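Local structure of pyridoxal kinase (Lactobacillus plantarum, 3H74) at residues 24-27 and 28-32; 42-46 and 47-51; 65-68 and 69-73; 115-118 and 119-122; 235-238 and 239-243. The protein is a pyridoxal kinase that probably phosphorylates the 5'-hydroxyl of pyridoxal with ATP, with a sequence of the ribokinase superfamily. All coordinates share one frame; numbering follows the deposited sequence.

Interaction 1. Residues 24-27 and 28-32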
loop_
_atom_site.group_PDB
_atom_site.type_symbol
_atom_site.label_atom_id
_atom_site.label_comp_id
_atom_site.label_asym_id
_atom_site.label_seq_id
_atom_site.Cartn_x
_atom_site.Cartn_y
_atom_site.Cartn_z
ATOM N N LEU A 24 3.240 -2.386 -11.126
ATOM C CA LEU A 24 2.890 -2.568 -12.532
ATOM C C LEU A 24 2.970 -4.027 -12.981
ATOM O O LEU A 24 1.986 -4.560 -13.505
ATOM C CB LEU A 24 3.719 -1.654 -13.448
ATOM C CG LEU A 24 2.961 -0.510 -14.116
ATOM C CD1 LEU A 24 3.943 0.447 -14.761
ATOM C CD2 LEU A 24 1.949 -1.029 -15.146
ATOM N N PRO A 25 4.137 -4.678 -12.818
ATOM C CA PRO A 25 4.207 -6.095 -13.181
ATOM C C PRO A 25 3.196 -6.974 -12.433
ATOM O O PRO A 25 2.542 -7.817 -13.049
ATOM C CB PRO A 25 5.656 -6.478 -12.826
ATOM C CG PRO A 25 6.409 -5.184 -12.953
ATOM C CD PRO A 25 5.455 -4.167 -12.401
ATOM N N VAL A 26 3.050 -6.774 -11.127
ATOM C CA VAL A 26 2.166 -7.609 -10.334
ATOM C C VAL A 26 0.709 -7.492 -10.794
ATOM O O VAL A 26 0.038 -8.497 -11.044
ATOM C CB VAL A 26 2.323 -7.279 -8.833
ATOM C CG1 VAL A 26 1.205 -7.905 -8.001
ATOM C CG2 VAL A 26 3.688 -7.747 -8.330
ATOM N N LEU A 27 0.217 -6.266 -10.925
ATOM C CA LEU A 27 -1.182 -6.068 -11.266
ATOM C C LEU A 27 -1.469 -6.384 -12.732
ATOM O O LEU A 27 -2.540 -6.879 -13.064
ATOM C CB LEU A 27 -1.641 -4.672 -10.849
ATOM C CG LEU A 27 -1.764 -4.544 -9.320
ATOM C CD1 LEU A 27 -1.726 -3.083 -8.897
ATOM C CD2 LEU A 27 -3.014 -5.239 -8.789
ATOM N N THR A 28 -0.503 -6.141 -13.604
ATOM C CA THR A 28 -0.629 -6.583 -14.993
ATOM C C THR A 28 -0.764 -8.108 -15.038
ATOM O O THR A 28 -1.647 -8.636 -15.721
ATOM C CB THR A 28 0.562 -6.102 -15.832
ATOM O OG1 THR A 28 0.583 -4.673 -15.832
ATOM C CG2 THR A 28 0.460 -6.583 -17.278
ATOM N N ALA A 29 0.075 -8.820 -14.289
ATOM C CA ALA A 29 -0.002 -10.280 -14.267
ATOM C C ALA A 29 -1.347 -10.753 -13.739
ATOM O O ALA A 29 -1.849 -11.798 -14.147
ATOM C CB ALA A 29 1.135 -10.862 -13.444
HETATM N N MSE A 30 -1.957 -9.978 -12.858
HETATM C CA MSE A 30 -3.275 -10.283 -12.293
HETATM C C MSE A 30 -4.415 -9.798 -13.190
HETATM O O MSE A 30 -5.520 -9.746 -12.739
HETATM C CB MSE A 30 -3.396 -9.671 -10.870
HETATM C CG MSE A 30 -2.330 -10.262 -9.850
HETATM SE SE MSE A 30 -2.397 -9.617 -7.960
HETATM C CE MSE A 30 -4.306 -10.136 -8.320
ATOM N N GLN A 31 -4.113 -9.424 -14.412
ATOM C CA GLN A 31 -5.128 -9.199 -15.449
ATOM C C GLN A 31 -5.843 -7.819 -15.269
ATOM O O GLN A 31 -6.938 -7.639 -15.670
ATOM C CB GLN A 31 -6.120 -10.383 -15.519
ATOM C CG GLN A 31 -5.471 -11.796 -15.407
ATOM C CD GLN A 31 -6.550 -12.895 -15.414
ATOM O OE1 GLN A 31 -7.155 -12.934 -16.285
ATOM N NE2 GLN A 31 -6.910 -13.473 -14.302
ATOM N N TYR A 32 -5.152 -6.842 -14.781
ATOM C CA TYR A 32 -5.615 -5.479 -14.770
ATOM C C TYR A 32 -5.038 -4.646 -15.897
ATOM O O TYR A 32 -3.913 -4.789 -16.219
ATOM C CB TYR A 32 -5.264 -4.797 -13.408
ATOM C CG TYR A 32 -6.027 -5.381 -12.235
ATOM C CD1 TYR A 32 -7.274 -4.896 -11.892
ATOM C CD2 TYR A 32 -5.514 -6.428 -11.517
ATOM C CE1 TYR A 32 -7.974 -5.441 -10.860
ATOM C CE2 TYR A 32 -6.213 -6.975 -10.490
ATOM C CZ TYR A 32 -7.455 -6.461 -10.163
ATOM O OH TYR A 32 -8.201 -6.947 -9.148
#
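T28 holds the carbonyl of L24 twice, once through its backbone and once through its side chain. Its OG1 donates to L24 O at 2.7 Å, while its N reaches L24 O at 3.0 Å; the two donors arrive from opposite faces of the carbonyl plane. The hydroxyl can do this because OG1 stands anti to the carbonyl carbon of T28 (chi1 -62°) and so leans back over the preceding turn. Helical bonds follow from A29 N to P25 O and from M30 N to V26 O, the second more bent, with 139° at the hydrogen. The helix then closes in a Schellman motif: Q31, with positive phi, is the C-prime residue, and Y32 N turns back to L27 O at 3.1 Å. This is the end of the helix in a beta-alpha-beta unit, where helix 19-29 passes into strand 32-42. L27 O also lies at the edge of the Y32 ring and in its plane, 3.4 Å from Y32 CD2. Beyond that oxygen, L27 CD2 touches the same ring carbon, Y32 CD2, at 3.9 Å. V26 and selenomethionine M30 run side by side in the same direction, with V26 CG1 4.0 Å from M30 SE. L27 packs onto M6 and V8 of strand 4-13, V26 and M30 meet I270 of helix 264-274, and the hydroxyl of Y32 bonds to the carbonyl of G223.

Interaction 2. Residues 42-46 and 47-51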
loop_
_atom_site.group_PDB
_atom_site.type_symbol
_atom_site.label_atom_id
_atom_site.label_comp_id
_atom_site.label_asym_id
_atom_site.label_seq_id
_atom_site.Cartn_x
_atom_site.Cartn_y
_atom_site.Cartn_z
ATOM N N LEU A 42 11.427 9.747 -9.362
ATOM C CA LEU A 42 12.765 9.804 -8.748
ATOM C C LEU A 42 13.765 9.018 -9.561
ATOM O O LEU A 42 13.425 7.982 -10.145
ATOM C CB LEU A 42 12.755 9.217 -7.336
ATOM C CG LEU A 42 11.743 9.750 -6.319
ATOM C CD1 LEU A 42 10.399 9.011 -6.392
ATOM C CD2 LEU A 42 12.308 9.591 -4.915
ATOM N N SER A 43 15.019 9.465 -9.550
ATOM C CA SER A 43 16.098 8.721 -10.210
ATOM C C SER A 43 16.315 7.340 -9.560
ATOM O O SER A 43 16.611 6.349 -10.255
ATOM C CB SER A 43 17.398 9.519 -10.184
ATOM O OG SER A 43 17.706 9.914 -8.855
ATOM N N THR A 44 16.212 7.302 -8.231
ATOM C CA THR A 44 16.333 6.075 -7.435
ATOM C C THR A 44 15.411 6.246 -6.235
ATOM O O THR A 44 14.982 7.365 -5.932
ATOM C CB THR A 44 17.768 5.862 -6.859
ATOM O OG1 THR A 44 18.028 6.843 -5.839
ATOM C CG2 THR A 44 18.863 5.928 -7.919
ATOM N N HIS A 45 15.138 5.166 -5.501
ATOM C CA HIS A 45 14.449 5.364 -4.237
ATOM C C HIS A 45 15.371 6.052 -3.228
ATOM O O HIS A 45 16.561 6.284 -3.488
ATOM C CB HIS A 45 13.754 4.093 -3.703
ATOM C CG HIS A 45 14.673 2.980 -3.298
ATOM N ND1 HIS A 45 15.649 3.117 -2.330
ATOM C CD2 HIS A 45 14.707 1.684 -3.690
ATOM C CE1 HIS A 45 16.254 1.952 -2.160
ATOM N NE2 HIS A 45 15.706 1.072 -2.980
ATOM N N THR A 46 14.789 6.407 -2.089
ATOM C CA THR A 46 15.454 7.272 -1.122
ATOM C C THR A 46 16.266 6.529 -0.054
ATOM O O THR A 46 16.713 7.146 0.918
ATOM C CB THR A 46 14.423 8.215 -0.444
ATOM O OG1 THR A 46 13.316 7.447 0.037
ATOM C CG2 THR A 46 13.901 9.242 -1.434
ATOM N N SER A 47 16.485 5.227 -0.232
ATOM C CA SER A 47 17.173 4.437 0.787
ATOM C C SER A 47 18.477 3.806 0.281
ATOM O O SER A 47 18.497 2.647 -0.125
ATOM C CB SER A 47 16.219 3.377 1.364
ATOM O OG SER A 47 15.072 3.976 1.958
ATOM N N GLY A 48 19.569 4.571 0.293
ATOM C CA GLY A 48 20.893 3.981 0.063
ATOM C C GLY A 48 21.670 4.387 -1.177
ATOM O O GLY A 48 22.792 3.927 -1.388
ATOM N N TYR A 49 21.075 5.227 -2.021
ATOM C CA TYR A 49 21.740 5.671 -3.246
ATOM C C TYR A 49 22.238 7.117 -3.149
ATOM O O TYR A 49 22.717 7.665 -4.144
ATOM C CB TYR A 49 20.789 5.584 -4.445
ATOM C CG TYR A 49 20.245 4.215 -4.768
ATOM C CD1 TYR A 49 20.963 3.333 -5.576
ATOM C CD2 TYR A 49 18.986 3.830 -4.320
ATOM C CE1 TYR A 49 20.438 2.080 -5.909
ATOM C CE2 TYR A 49 18.456 2.599 -4.649
ATOM C CZ TYR A 49 19.180 1.729 -5.427
ATOM O OH TYR A 49 18.618 0.502 -5.741
ATOM N N GLY A 50 22.121 7.719 -1.968
ATOM C CA GLY A 50 22.332 9.163 -1.826
ATOM C C GLY A 50 21.123 9.922 -2.358
ATOM O O GLY A 50 20.139 9.326 -2.827
ATOM N N THR A 51 21.196 11.245 -2.301
ATOM C CA THR A 51 20.082 12.122 -2.627
ATOM C C THR A 51 19.631 11.941 -4.075
ATOM O O THR A 51 20.403 12.186 -4.994
ATOM C CB THR A 51 20.497 13.581 -2.408
ATOM O OG1 THR A 51 20.915 13.736 -1.041
ATOM C CG2 THR A 51 19.336 14.520 -2.681
HETATM O O HOH W 1 18.819 7.007 -1.957
HETATM O O HOH W 2 13.156 4.974 0.279
#
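Y49 meets two residues from earlier in the loop, T44 on a face of its ring and H45 at its edge. T44 CB lies over that face, 3.9 Å from the centroid of the Y49 ring and 30° off its normal, a CH-pi contact. T44 OG1 sits between its backbone N and carbonyl carbon (chi1 70°), which brings it within 3.3 Å of Y49 CB while it donates to the neighbouring H45 O. The edge of Y49 is directed at the face of H45 in a T-shaped pair whose planes stand at 67°, with Y49 CE2 3.4 Å from H45 CE1. S47 approaches the imidazole from another direction: S47 N donates to H45 ND1 at 3.1 Å, nearly in the ring plane. The loop joins strand 32-42 to strand 54-55 of the mixed sheet, after the chain turns a corner at S43. Accepting at ND1 suits a histidine that bonds through NE2 to the carbonyl of R258, so the ring is held at both nitrogens. A water accepts from Y49 N and donates to H45 O and G50 O, bridging the loop from within. A second water joins T46 OG1 to S47 OG, 2.7 Å from the latter.

Interaction 3. Residues 65-68 and 69-73; sequences FAHW and TRAQL
A local contact along the last turns of helix 61-70, W68 against L73 and R70 against A66 and H67, lies at the surface where the helix ends. The end is a Schellman motif: Q72 has positive phi, its N bonds to T69 O, and L73 N returns to W68 O at 3.1 Å, almost straight with 172° at the hydrogen. That reversal brings the side chain of L73 back to the helix, where L73 CD1 touches W68 CD1 at 3.6 Å as the two side chains pass at a slant. One turn earlier T69 grips F65 O with two donors from opposite faces of the carbonyl plane, T69 OG1 at 2.8 Å and the backbone N in the usual helical bond. R70 folds back over the helix. Its chain bends at chi3 (-50°), and one face of the guanidinium is laid against the backbone of A66 and H67, with R70 CZ 3.7 Å from H67 CA. The two terminal nitrogens divide the neighbours between them: NH1 reaches A66 CB, whereas R70 NH2 is 3.6 Å from H67 CB. The imidazole and guanidinium planes differ by 24°, yet R70 NH2 and H67 NE2 remain 5.0 Å apart. On the inner side of the helix, F65 stacks with Y95 of helix 86-98 and touches L37 of strand 32-42. W68 also packs on L37 and meets the ring of F75, while the hydroxyl of T69 is bonded to Q98 at the end of helix 86-98.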
loop_
_atom_site.group_PDB
_atom_site.type_symbol
_atom_site.label_atom_id
_atom_site.label_comp_id
_atom_site.label_asym_id
_atom_site.label_seq_id
_atom_site.Cartn_x
_atom_site.Cartn_y
_atom_site.Cartn_z
ATOM N N PHE A 65 -5.755 14.661 -13.750
ATOM C CA PHE A 65 -7.133 14.418 -13.358
ATOM C C PHE A 65 -8.109 15.218 -14.216
ATOM O O PHE A 65 -9.161 14.705 -14.600
ATOM C CB PHE A 65 -7.342 14.715 -11.877
ATOM C CG PHE A 65 -6.558 13.811 -10.952
ATOM C CD1 PHE A 65 -6.376 12.455 -11.247
ATOM C CD2 PHE A 65 -6.014 14.316 -9.780
ATOM C CE1 PHE A 65 -5.651 11.624 -10.390
ATOM C CE2 PHE A 65 -5.293 13.485 -8.918
ATOM C CZ PHE A 65 -5.109 12.139 -9.238
ATOM N N ALA A 66 -7.748 16.462 -14.541
ATOM C CA ALA A 66 -8.598 17.282 -15.415
ATOM C C ALA A 66 -8.721 16.645 -16.798
ATOM O O ALA A 66 -9.809 16.585 -17.384
ATOM C CB ALA A 66 -8.036 18.677 -15.524
ATOM N N HIS A 67 -7.599 16.154 -17.327
ATOM C CA HIS A 67 -7.621 15.495 -18.623
ATOM C C HIS A 67 -8.477 14.224 -18.603
ATOM O O HIS A 67 -9.336 14.024 -19.469
ATOM C CB HIS A 67 -6.209 15.186 -19.116
ATOM C CG HIS A 67 -6.194 14.478 -20.427
ATOM N ND1 HIS A 67 -5.245 13.530 -20.764
ATOM C CD2 HIS A 67 -7.037 14.562 -21.483
ATOM C CE1 HIS A 67 -5.502 13.078 -21.978
ATOM N NE2 HIS A 67 -6.585 13.684 -22.434
ATOM N N TRP A 68 -8.233 13.352 -17.628
ATOM C CA TRP A 68 -9.018 12.129 -17.531
ATOM C C TRP A 68 -10.515 12.426 -17.416
ATOM O O TRP A 68 -11.329 11.722 -18.005
ATOM C CB TRP A 68 -8.562 11.289 -16.351
ATOM C CG TRP A 68 -7.185 10.696 -16.493
ATOM C CD1 TRP A 68 -6.396 10.671 -17.608
ATOM C CD2 TRP A 68 -6.466 10.007 -15.475
ATOM N NE1 TRP A 68 -5.217 10.008 -17.342
ATOM C CE2 TRP A 68 -5.241 9.586 -16.037
ATOM C CE3 TRP A 68 -6.738 9.708 -14.131
ATOM C CZ2 TRP A 68 -4.285 8.880 -15.293
ATOM C CZ3 TRP A 68 -5.792 9.007 -13.395
ATOM C CH2 TRP A 68 -4.579 8.596 -13.983
ATOM N N THR A 69 -10.866 13.472 -16.670
ATOM C CA THR A 69 -12.261 13.903 -16.551
ATOM C C THR A 69 -12.830 14.310 -17.916
ATOM O O THR A 69 -13.885 13.815 -18.326
ATOM C CB THR A 69 -12.397 15.042 -15.534
ATOM O OG1 THR A 69 -11.977 14.574 -14.244
ATOM C CG2 THR A 69 -13.849 15.531 -15.440
ATOM N N ARG A 70 -12.111 15.166 -18.638
ATOM C CA ARG A 70 -12.584 15.621 -19.956
ATOM C C ARG A 70 -12.692 14.458 -20.941
ATOM O O ARG A 70 -13.573 14.439 -21.799
ATOM C CB ARG A 70 -11.679 16.724 -20.532
ATOM C CG ARG A 70 -11.615 18.028 -19.720
ATOM C CD ARG A 70 -10.820 19.141 -20.412
ATOM N NE ARG A 70 -9.526 18.670 -20.858
ATOM C CZ ARG A 70 -8.384 18.778 -20.182
ATOM N NH1 ARG A 70 -8.318 19.393 -19.005
ATOM N NH2 ARG A 70 -7.280 18.269 -20.701
ATOM N N ALA A 71 -11.782 13.492 -20.822
ATOM C CA ALA A 71 -11.750 12.330 -21.711
ATOM C C ALA A 71 -12.771 11.260 -21.309
ATOM O O ALA A 71 -12.909 10.238 -21.993
ATOM C CB ALA A 71 -10.334 11.743 -21.758
ATOM N N GLN A 72 -13.473 11.498 -20.203
ATOM C CA GLN A 72 -14.542 10.606 -19.725
ATOM C C GLN A 72 -14.035 9.219 -19.344
ATOM O O GLN A 72 -14.708 8.206 -19.568
ATOM C CB GLN A 72 -15.695 10.521 -20.735
ATOM C CG GLN A 72 -16.458 11.831 -20.905
ATOM C CD GLN A 72 -17.605 11.697 -21.879
ATOM O OE1 GLN A 72 -17.415 11.774 -23.094
ATOM N NE2 GLN A 72 -18.805 11.484 -21.353
ATOM N N LEU A 73 -12.849 9.175 -18.747
ATOM C CA LEU A 73 -12.286 7.908 -18.308
ATOM C C LEU A 73 -12.921 7.438 -17.006
ATOM O O LEU A 73 -13.219 8.237 -16.115
ATOM C CB LEU A 73 -10.766 7.994 -18.175
ATOM C CG LEU A 73 -9.996 8.333 -19.451
ATOM C CD1 LEU A 73 -8.507 8.221 -19.206
ATOM C CD2 LEU A 73 -10.397 7.441 -20.613
#

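Interaction 4. Residues 115-118 and 119-122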
loop_
_atom_site.group_PDB
_atom_site.type_symbol
_atom_site.label_atom_id
_atom_site.label_comp_id
_atom_site.label_asym_id
_atom_site.label_seq_id
_atom_site.Cartn_x
_atom_site.Cartn_y
_atom_site.Cartn_z
ATOM N N GLN A 115 8.113 6.624 14.311
ATOM C CA GLN A 115 8.334 8.002 13.874
ATOM C C GLN A 115 7.763 8.273 12.491
ATOM O O GLN A 115 7.790 7.408 11.615
ATOM C CB GLN A 115 9.832 8.353 13.878
ATOM C CG GLN A 115 10.553 8.196 15.225
ATOM C CD GLN A 115 10.115 9.202 16.282
ATOM O OE1 GLN A 115 9.473 10.211 15.986
ATOM N NE2 GLN A 115 10.471 8.926 17.530
ATOM N N LEU A 116 7.261 9.486 12.299
ATOM C CA LEU A 116 6.941 9.990 10.972
ATOM C C LEU A 116 8.183 9.968 10.096
ATOM O O LEU A 116 9.286 10.224 10.575
ATOM C CB LEU A 116 6.432 11.426 11.077
ATOM C CG LEU A 116 4.992 11.609 11.555
ATOM C CD1 LEU A 116 4.801 12.996 12.160
ATOM C CD2 LEU A 116 4.016 11.372 10.414
ATOM N N TYR A 117 8.020 9.674 8.814
ATOM C CA TYR A 117 9.094 9.790 7.876
ATOM C C TYR A 117 9.517 11.249 7.757
ATOM O O TYR A 117 8.727 12.121 7.920
ATOM C CB TYR A 117 8.702 9.243 6.490
ATOM C CG TYR A 117 8.448 7.716 6.466
ATOM C CD1 TYR A 117 9.339 6.809 7.017
ATOM C CD2 TYR A 117 7.314 7.189 5.886
ATOM C CE1 TYR A 117 9.100 5.468 7.003
ATOM C CE2 TYR A 117 7.081 5.857 5.855
ATOM C CZ TYR A 117 7.954 4.989 6.433
ATOM O OH TYR A 117 7.706 3.667 6.404
ATOM N N GLN A 118 10.801 11.448 7.485
ATOM C CA GLN A 118 11.349 12.773 7.297
ATOM C C GLN A 118 10.539 13.528 6.238
ATOM O O GLN A 118 10.259 13.044 5.223
ATOM C CB GLN A 118 12.862 12.671 6.951
ATOM C CG GLN A 118 13.687 11.917 8.135
ATOM C CD GLN A 118 15.282 12.059 8.223
ATOM O OE1 GLN A 118 16.104 11.307 7.609
ATOM N NE2 GLN A 118 15.676 12.899 9.147
ATOM N N GLY A 119 10.072 14.688 6.604
ATOM C CA GLY A 119 9.276 15.519 5.709
ATOM C C GLY A 119 7.770 15.524 5.942
ATOM O O GLY A 119 7.073 16.350 5.444
ATOM N N PHE A 120 7.314 14.536 6.706
ATOM C CA PHE A 120 5.905 14.434 7.080
ATOM C C PHE A 120 5.654 14.993 8.476
ATOM O O PHE A 120 6.447 14.788 9.404
ATOM C CB PHE A 120 5.416 12.982 7.024
ATOM C CG PHE A 120 5.308 12.408 5.626
ATOM C CD1 PHE A 120 5.238 13.229 4.496
ATOM C CD2 PHE A 120 5.228 11.029 5.453
ATOM C CE1 PHE A 120 5.124 12.676 3.220
ATOM C CE2 PHE A 120 5.111 10.469 4.186
ATOM C CZ PHE A 120 5.054 11.292 3.065
ATOM N N ASP A 121 4.535 15.693 8.614
ATOM C CA ASP A 121 4.147 16.305 9.876
ATOM C C ASP A 121 2.665 16.059 10.156
ATOM O O ASP A 121 2.001 15.329 9.411
ATOM C CB ASP A 121 4.470 17.806 9.846
ATOM C CG ASP A 121 3.852 18.523 8.647
ATOM O OD1 ASP A 121 2.908 17.984 8.024
ATOM O OD2 ASP A 121 4.308 19.641 8.325
ATOM N N GLN A 122 2.139 16.674 11.215
ATOM C CA GLN A 122 0.731 16.519 11.579
ATOM C C GLN A 122 -0.239 16.982 10.493
ATOM O O GLN A 122 -1.330 16.428 10.361
ATOM C CB GLN A 122 0.430 17.221 12.900
ATOM C CG GLN A 122 0.820 16.396 14.121
ATOM C CD GLN A 122 -0.110 15.213 14.360
ATOM O OE1 GLN A 122 -1.336 15.359 14.397
ATOM N NE2 GLN A 122 0.474 14.035 14.533
HETATM O O HOH W 3 8.956 14.336 10.357
#
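L116 and F120 face each other across a type II beta turn that runs from Y117 to F120, linking strand 115-116, half of a two-stranded antiparallel hairpin, to helix 122-131. Their side chains pass at an angle, and L116 meets the base of F120, not its ring: L116 CD2 lies 4.0 Å from F120 CB. The other methyl of L116 turns to the backbone, with L116 CD1 3.7 Å from F120 O and close to the CA of D121. CG of L116 stands anti to its carbonyl carbon (chi1 -77°), which directs the branch toward F120. Replacing L116 by an alanine would probably open a gap beside F120 CB and thin the apolar cover near F120 O to CB alone. Y117 CB meets F120 CD2 at 4.0 Å, and F120 CE2 lies at the edge of the Y117 ring, near its plane, before the phenol leads away toward V109. The ring of F120 in turn stacks on Y124, the residue whose backbone N is capped by D121 from the N-cap position. G119 holds the third position of the turn with phi 102°, where a side chain would run into the carbonyl oxygen of Q118. Across the turn F120 N donates to Y117 O at 3.1 Å, and a water donates to F120 O at 2.7 Å and, weakly, to Y117 O at 3.3 Å.

Interaction 5. Residues 235-238 and 239-243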
loop_
_atom_site.group_PDB
_atom_site.type_symbol
_atom_site.label_atom_id
_atom_site.label_comp_id
_atom_site.label_asym_id
_atom_site.label_seq_id
_atom_site.Cartn_x
_atom_site.Cartn_y
_atom_site.Cartn_z
ATOM N N LEU A 235 -6.102 -11.815 2.685
ATOM C CA LEU A 235 -5.000 -11.494 3.586
ATOM C C LEU A 235 -4.113 -12.705 3.831
ATOM O O LEU A 235 -2.894 -12.577 3.876
ATOM C CB LEU A 235 -5.512 -10.901 4.899
ATOM C CG LEU A 235 -6.248 -9.569 4.772
ATOM C CD1 LEU A 235 -6.767 -9.132 6.133
ATOM C CD2 LEU A 235 -5.361 -8.479 4.147
ATOM N N ALA A 236 -4.723 -13.880 3.960
ATOM C CA ALA A 236 -3.959 -15.114 4.136
ATOM C C ALA A 236 -3.035 -15.348 2.935
ATOM O O ALA A 236 -1.839 -15.582 3.104
ATOM C CB ALA A 236 -4.890 -16.298 4.364
ATOM N N ARG A 237 -3.587 -15.258 1.727
ATOM C CA ARG A 237 -2.796 -15.482 0.520
ATOM C C ARG A 237 -1.720 -14.410 0.350
ATOM O O ARG A 237 -0.570 -14.725 0.013
ATOM C CB ARG A 237 -3.685 -15.542 -0.716
ATOM C CG ARG A 237 -2.921 -15.651 -2.030
ATOM C CD ARG A 237 -3.872 -15.926 -3.169
ATOM N NE ARG A 237 -4.218 -17.340 -3.208
ATOM C CZ ARG A 237 -5.405 -17.836 -3.554
ATOM N NH1 ARG A 237 -5.586 -19.149 -3.553
ATOM N NH2 ARG A 237 -6.411 -17.035 -3.887
ATOM N N ALA A 238 -2.077 -13.148 0.591
ATOM C CA ALA A 238 -1.127 -12.054 0.416
ATOM C C ALA A 238 0.070 -12.210 1.344
ATOM O O ALA A 238 1.214 -11.999 0.941
ATOM C CB ALA A 238 -1.804 -10.717 0.626
ATOM N N ASN A 239 -0.186 -12.613 2.573
ATOM C CA ASN A 239 0.927 -12.844 3.512
ATOM C C ASN A 239 1.848 -13.998 3.090
ATOM O O ASN A 239 3.031 -13.921 3.176
ATOM C CB ASN A 239 0.340 -13.004 4.950
ATOM C CG ASN A 239 -0.016 -11.649 5.545
ATOM O OD1 ASN A 239 0.801 -10.990 6.032
ATOM N ND2 ASN A 239 -1.201 -11.226 5.336
ATOM N N GLN A 240 1.240 -15.049 2.604
ATOM C CA GLN A 240 1.986 -16.184 2.128
ATOM C C GLN A 240 2.838 -15.790 0.910
ATOM O O GLN A 240 3.972 -16.134 0.818
ATOM C CB GLN A 240 1.088 -17.367 1.738
ATOM C CG GLN A 240 1.958 -18.407 0.949
ATOM C CD GLN A 240 1.350 -19.814 0.824
ATOM O OE1 GLN A 240 0.675 -20.098 -0.179
ATOM N NE2 GLN A 240 1.610 -20.669 1.803
ATOM N N TRP A 241 2.237 -15.049 0.000
ATOM C CA TRP A 241 2.953 -14.631 -1.233
ATOM C C TRP A 241 4.099 -13.655 -0.922
ATOM O O TRP A 241 5.154 -13.751 -1.471
ATOM C CB TRP A 241 1.907 -14.014 -2.179
ATOM C CG TRP A 241 1.106 -15.029 -2.968
ATOM C CD1 TRP A 241 1.166 -16.362 -2.880
ATOM C CD2 TRP A 241 0.199 -14.726 -4.016
ATOM N NE1 TRP A 241 0.338 -16.925 -3.813
ATOM C CE2 TRP A 241 -0.253 -15.935 -4.529
ATOM C CE3 TRP A 241 -0.249 -13.550 -4.591
ATOM C CZ2 TRP A 241 -1.183 -16.002 -5.583
ATOM C CZ3 TRP A 241 -1.169 -13.626 -5.660
ATOM C CH2 TRP A 241 -1.611 -14.847 -6.108
ATOM N N LEU A 242 3.876 -12.749 0.017
ATOM C CA LEU A 242 4.956 -11.838 0.427
ATOM C C LEU A 242 6.113 -12.636 1.128
ATOM O O LEU A 242 7.221 -12.391 0.863
ATOM C CB LEU A 242 4.433 -10.736 1.343
ATOM C CG LEU A 242 5.499 -9.734 1.771
ATOM C CD1 LEU A 242 5.941 -8.881 0.512
ATOM C CD2 LEU A 242 4.941 -8.852 3.003
ATOM N N ASN A 243 5.720 -13.593 1.953
ATOM C CA ASN A 243 6.698 -14.478 2.599
ATOM C C ASN A 243 7.552 -15.180 1.533
ATOM O O ASN A 243 8.778 -15.229 1.627
ATOM C CB ASN A 243 5.944 -15.481 3.473
ATOM C CG ASN A 243 6.844 -16.249 4.423
ATOM O OD1 ASN A 243 7.043 -17.449 4.247
ATOM N ND2 ASN A 243 7.362 -15.583 5.436
#
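Two successive turns of the long helix 231-251 carry an i to i+4 CH-pi contact of an arginine chain with a tryptophan, R237 over W241. The aliphatic part of the arginine does the touching: R237 CG lies 3.8 Å from the centroid of the five-membered ring of W241 and 16° off its normal. R237 CD continues over the six-membered ring, 3.6 Å from W241 CZ2. With its CG anti to the backbone N (chi1 175°), the arginine runs alongside the indole in the same direction. Replacing W241 by an alanine would probably strip R237 of the flat surface that supports its CG and CD and leave its chain freer to turn. N239 reaches back to L235 O with both its nitrogens: N239 ND2 at 2.6 Å, from above the carbonyl plane, and the backbone N at 3.0 Å from the opposite face. The first bond is straight, 165° at the hydrogen, and L235 O lies close to the amide plane, which fixes the amide's rotation. W241 is enclosed by L266, A269 and I270 of helix 264-274 and V220 of helix 213-226; A238 packs on the latter helix too, and L235 and N239 face C201 of strand 198-204.

Interactions 1 and 5 are partly buried, whereas interactions 2, 3 and 4 are surface contacts. Interactions 1 and 3 both close a helix with a Schellman motif, but the first sends the chain into a strand of the central sheet and the second lies at the periphery. Both share with interaction 5 a side chain that doubles the helical bond to a carbonyl, a threonine hydroxyl in two cases and an asparagine amide in the third. Interactions 1 and 5, about 5 Å apart at their nearest atoms, both pack on helix 264-274. The loops of interactions 2 and 4 differ in having waters that bridge backbone or hydroxyl oxygens, beside their aromatic contacts.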